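Conserved protein (PDB 2NR4) is of unknown function but binds flavin mononucleotide in a beta-barrel domain of the FMN-binding clan. Local coordinates at residues A45-V50 with P56-F61. Numbering follows the deposited sequence.
Sequences APIGIV and PFVRLF. With FMN (flavin mononucleotide), chain C.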
ATOM      1  N   ALA A  45       2.815 -13.732 -12.224  1.00 20.65           N
ATOM      2  CA  ALA A  45       3.618 -12.527 -12.555  1.00 20.26           C
ATOM      3  C   ALA A  45       2.867 -11.277 -12.085  1.00 20.54           C
ATOM      4  O   ALA A  45       1.658 -11.243 -12.196  1.00 19.79           O
ATOM      5  CB  ALA A  45       3.809 -12.455 -14.060  1.00 21.04           C
ATOM      6  N   PRO A  46       3.571 -10.271 -11.558  1.00 21.62           N
ATOM      7  CA  PRO A  46       2.868  -8.997 -11.248  1.00 21.61           C
ATOM      8  C   PRO A  46       2.279  -8.347 -12.478  1.00 21.31           C
ATOM      9  O   PRO A  46       2.902  -8.291 -13.551  1.00 21.01           O
ATOM     10  CB  PRO A  46       3.950  -8.126 -10.621  1.00 21.33           C
ATOM     11  CG  PRO A  46       4.876  -9.117 -10.033  1.00 25.06           C
ATOM     12  CD  PRO A  46       4.958 -10.224 -11.081  1.00 21.80           C
ATOM     13  N   ILE A  47       1.032  -7.895 -12.320  1.00 21.33           N
ATOM     14  CA  ILE A  47       0.294  -7.273 -13.405  1.00 22.04           C
ATOM     15  C   ILE A  47      -0.614  -6.249 -12.780  1.00 21.10           C
ATOM     16  O   ILE A  47      -1.139  -6.483 -11.702  1.00 21.77           O
ATOM     17  CB  ILE A  47      -0.602  -8.335 -14.120  1.00 23.13           C
ATOM     18  CG1 ILE A  47       0.267  -9.425 -14.790  1.00 25.12           C
ATOM     19  CG2 ILE A  47      -1.508  -7.697 -15.136  1.00 24.99           C
ATOM     20  CD1 ILE A  47       0.907  -8.970 -16.099  1.00 30.21           C
ATOM     21  N   GLY A  48      -0.809  -5.123 -13.458  1.00 21.38           N
ATOM     22  CA  GLY A  48      -1.769  -4.107 -12.964  1.00 21.28           C
ATOM     23  C   GLY A  48      -3.118  -4.351 -13.650  1.00 21.65           C
ATOM     24  O   GLY A  48      -3.181  -4.434 -14.877  1.00 25.25           O
ATOM     25  N   ILE A  49      -4.172  -4.566 -12.894  1.00 21.19           N
ATOM     26  CA  ILE A  49      -5.523  -4.610 -13.482  1.00 21.33           C
ATOM     27  C   ILE A  49      -6.106  -3.187 -13.397  1.00 22.87           C
ATOM     28  O   ILE A  49      -6.085  -2.573 -12.289  1.00 23.00           O
ATOM     29  CB  ILE A  49      -6.378  -5.614 -12.728  1.00 21.24           C
ATOM     30  CG1 ILE A  49      -5.846  -7.054 -13.019  1.00 22.50           C
ATOM     31  CG2 ILE A  49      -7.887  -5.467 -13.086  1.00 22.71           C
ATOM     32  CD1 ILE A  49      -6.512  -8.090 -12.274  1.00 24.61           C
ATOM     33  N   VAL A  50      -6.592  -2.691 -14.545  1.00 23.86           N
ATOM     34  CA  VAL A  50      -7.047  -1.306 -14.698  1.00 24.97           C
ATOM     35  C   VAL A  50      -8.558  -1.237 -14.631  1.00 26.67           C
ATOM     36  O   VAL A  50      -9.256  -1.993 -15.347  1.00 23.78           O
ATOM     37  CB  VAL A  50      -6.572  -0.686 -16.015  1.00 25.60           C
ATOM     38  CG1 VAL A  50      -6.801   0.865 -16.024  1.00 25.97           C
ATOM     39  CG2 VAL A  50      -5.116  -1.085 -16.343  1.00 24.89           C
ATOM     40  N   PRO A  56     -12.989  -4.149 -15.952  1.00 26.06           N
ATOM     41  CA  PRO A  56     -11.539  -4.049 -15.766  1.00 25.58           C
ATOM     42  C   PRO A  56     -10.842  -4.578 -16.990  1.00 24.74           C
ATOM     43  O   PRO A  56     -11.460  -5.360 -17.765  1.00 23.88           O
ATOM     44  CB  PRO A  56     -11.236  -4.952 -14.587  1.00 25.63           C
ATOM     45  CG  PRO A  56     -12.470  -5.683 -14.254  1.00 26.66           C
ATOM     46  CD  PRO A  56     -13.620  -5.099 -15.024  1.00 26.67           C
ATOM     47  N   PHE A  57      -9.588  -4.168 -17.173  1.00 23.15           N
ATOM     48  CA  PHE A  57      -8.772  -4.657 -18.281  1.00 22.88           C
ATOM     49  C   PHE A  57      -7.288  -4.738 -17.929  1.00 23.71           C
ATOM     50  O   PHE A  57      -6.849  -4.205 -16.898  1.00 22.29           O
ATOM     51  CB  PHE A  57      -8.939  -3.838 -19.537  1.00 24.14           C
ATOM     52  CG  PHE A  57      -8.478  -2.399 -19.432  1.00 23.96           C
ATOM     53  CD1 PHE A  57      -7.240  -2.029 -19.927  1.00 26.24           C
ATOM     54  CD2 PHE A  57      -9.335  -1.419 -18.926  1.00 25.02           C
ATOM     55  CE1 PHE A  57      -6.817  -0.692 -19.855  1.00 26.29           C
ATOM     56  CE2 PHE A  57      -8.929  -0.072 -18.858  1.00 27.03           C
ATOM     57  CZ  PHE A  57      -7.685   0.278 -19.328  1.00 26.65           C
ATOM     58  N   VAL A  58      -6.538  -5.430 -18.782  1.00 24.13           N
ATOM     59  CA  VAL A  58      -5.097  -5.595 -18.555  1.00 24.81           C
ATOM     60  C   VAL A  58      -4.358  -5.206 -19.804  1.00 25.30           C
ATOM     61  O   VAL A  58      -4.882  -5.332 -20.905  1.00 24.56           O
ATOM     62  CB  VAL A  58      -4.646  -7.061 -18.111  1.00 24.79           C
ATOM     63  CG1 VAL A  58      -5.079  -7.383 -16.742  1.00 24.66           C
ATOM     64  CG2 VAL A  58      -5.123  -8.151 -19.111  1.00 24.29           C
ATOM     65  N   ARG A  59      -3.122  -4.723 -19.627  1.00 25.16           N
ATOM     66  CA  ARG A  59      -2.274  -4.421 -20.760  1.00 28.71           C
ATOM     67  C   ARG A  59      -1.085  -5.298 -20.490  1.00 28.92           C
ATOM     68  O   ARG A  59      -0.365  -5.083 -19.505  1.00 29.70           O
ATOM     69  CB  ARG A  59      -1.819  -2.947 -20.774  1.00 28.68           C
ATOM     70  CG  ARG A  59      -2.908  -1.902 -20.869  1.00 30.20           C
ATOM     71  CD  ARG A  59      -2.336  -0.516 -21.335  1.00 33.36           C
ATOM     72  NE  ARG A  59      -3.379   0.530 -21.404  1.00 41.83           N
ATOM     73  CZ  ARG A  59      -3.990   0.942 -22.516  1.00 45.38           C
ATOM     74  NH1 ARG A  59      -3.656   0.452 -23.700  1.00 49.03           N
ATOM     75  NH2 ARG A  59      -4.934   1.881 -22.449  1.00 49.10           N
ATOM     76  N   LEU A  60      -0.911  -6.323 -21.306  1.00 29.01           N
ATOM     77  CA  LEU A  60       0.206  -7.243 -21.124  1.00 30.28           C
ATOM     78  C   LEU A  60       1.308  -6.999 -22.170  1.00 31.62           C
ATOM     79  O   LEU A  60       1.052  -6.959 -23.368  1.00 31.50           O
ATOM     80  CB  LEU A  60      -0.283  -8.688 -21.208  1.00 29.71           C
ATOM     81  CG  LEU A  60      -1.576  -9.075 -20.507  1.00 28.15           C
ATOM     82  CD1 LEU A  60      -2.052 -10.428 -20.995  1.00 31.18           C
ATOM     83  CD2 LEU A  60      -1.318  -9.145 -19.009  1.00 26.90           C
ATOM     84  N   PHE A  61       2.542  -6.840 -21.709  1.00 33.83           N
ATOM     85  CA  PHE A  61       3.699  -6.760 -22.578  1.00 35.24           C
ATOM     86  C   PHE A  61       3.841  -8.037 -23.404  1.00 35.07           C
ATOM     87  O   PHE A  61       3.774  -9.153 -22.878  1.00 33.90           O
ATOM     88  CB  PHE A  61       4.963  -6.507 -21.745  1.00 37.02           C
ATOM     89  CG  PHE A  61       5.032  -5.118 -21.171  1.00 40.38           C
ATOM     90  CD1 PHE A  61       4.984  -4.002 -22.014  1.00 44.26           C
ATOM     91  CD2 PHE A  61       5.148  -4.920 -19.804  1.00 43.57           C
ATOM     92  CE1 PHE A  61       5.051  -2.703 -21.494  1.00 47.02           C
ATOM     93  CE2 PHE A  61       5.200  -3.639 -19.271  1.00 45.19           C
ATOM     94  CZ  PHE A  61       5.152  -2.518 -20.118  1.00 45.14           C
TER
HETATM   95  N1  FMN C 401       3.687  -6.551 -17.050  1.00 42.32           N
HETATM   96  C2  FMN C 401       2.608  -6.432 -17.899  1.00 42.50           C
HETATM   97  O2  FMN C 401       2.666  -6.973 -19.001  1.00 42.87           O
HETATM   98  N3  FMN C 401       1.505  -5.692 -17.530  1.00 41.66           N
HETATM   99  C4  FMN C 401       1.461  -5.079 -16.287  1.00 41.68           C
HETATM  100  O4  FMN C 401       0.417  -4.605 -15.857  1.00 36.64           O
HETATM  101  C4A FMN C 401       2.544  -5.204 -15.420  1.00 41.99           C
HETATM  102  N5  FMN C 401       2.529  -4.593 -14.176  1.00 43.22           N
HETATM  103  C5A FMN C 401       3.598  -4.733 -13.302  1.00 42.42           C
HETATM  104  C6  FMN C 401       3.556  -4.123 -12.042  1.00 42.13           C
HETATM  105  C7  FMN C 401       4.619  -4.258 -11.160  1.00 42.39           C
HETATM  106  C7M FMN C 401       4.563  -3.529  -9.847  1.00 43.75           C
HETATM  107  C8  FMN C 401       5.751  -5.001 -11.560  1.00 42.66           C
HETATM  108  C8M FMN C 401       6.844  -5.315 -10.609  1.00 40.74           C
HETATM  109  C9  FMN C 401       5.804  -5.610 -12.821  1.00 42.18           C
HETATM  110  C9A FMN C 401       4.709  -5.482 -13.694  1.00 42.19           C
HETATM  111  N10 FMN C 401       4.730  -6.082 -14.955  1.00 41.98           N
HETATM  112  C10 FMN C 401       3.659  -5.944 -15.813  1.00 42.45           C
HETATM  113  C1' FMN C 401       5.977  -6.750 -15.449  1.00 41.97           C
HETATM  114  C2' FMN C 401       5.832  -8.253 -15.243  1.00 43.31           C
HETATM  115  O2' FMN C 401       5.468  -8.512 -13.913  1.00 42.11           O
HETATM  116  C3' FMN C 401       7.177  -8.896 -15.487  1.00 44.64           C
HETATM  117  O3' FMN C 401       7.547  -8.659 -16.835  1.00 44.23           O
HETATM  118  C4' FMN C 401       7.150 -10.386 -15.152  1.00 42.08           C
HETATM  119  O4' FMN C 401       8.496 -10.788 -15.147  1.00 47.31           O
HETATM  120  C5' FMN C 401       6.347 -11.199 -16.176  1.00 42.16           C
HETATM  121  O5' FMN C 401       6.634 -12.576 -16.046  1.00 39.45           O
HETATM  122  P   FMN C 401       5.886 -13.765 -16.860  1.00 40.26           P
HETATM  123  O1P FMN C 401       6.753 -14.007 -18.107  1.00 38.38           O
HETATM  124  O2P FMN C 401       4.498 -13.260 -17.318  1.00 31.16           O
HETATM  125  O3P FMN C 401       5.901 -15.009 -15.969  1.00 36.38           O
HETATM  126  O   HOH W   1      -2.029  -3.942 -17.068  1.00 27.35           O
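V50 lies over one face of the F57 ring in a beta hairpin of the antiparallel flavin-binding barrel, its CB 3.7 Å from the ring centroid and offset toward the rim. The CG1 methyl of V50, swung opposite the backbone N (chi1 -168°), comes within 3.5 Å of F57 CZ. Between the two strands, V50 and F57 form a hydrogen-bonded antiparallel pair: V50 N donates almost straight to F57 O (2.8 Å), and F57 N returns a bond to V50 O. Without the ring, as with an alanine at this position, V50 would probably lose its aromatic cover and R59, whose NE lies at the ring edge, be freer to turn. On the opposite face of the sheet, I49 lies alongside both V58 and P56, CG1 against V58 CG1 and CG2 against P56 CB, while I47 crosses V58 at about a right angle. Toward F61 the strands splay, and the flavin's pyrimidine edge enters between them. I47 CD1 reaches both L60 CD2 (3.7 Å) and FMN C2 (3.5 Å). G48 N binds FMN O4, FMN N3 donates to R59 O, and F61 N grips FMN O2 at 2.7 Å. A water accepts from R59 N at 2.9 Å.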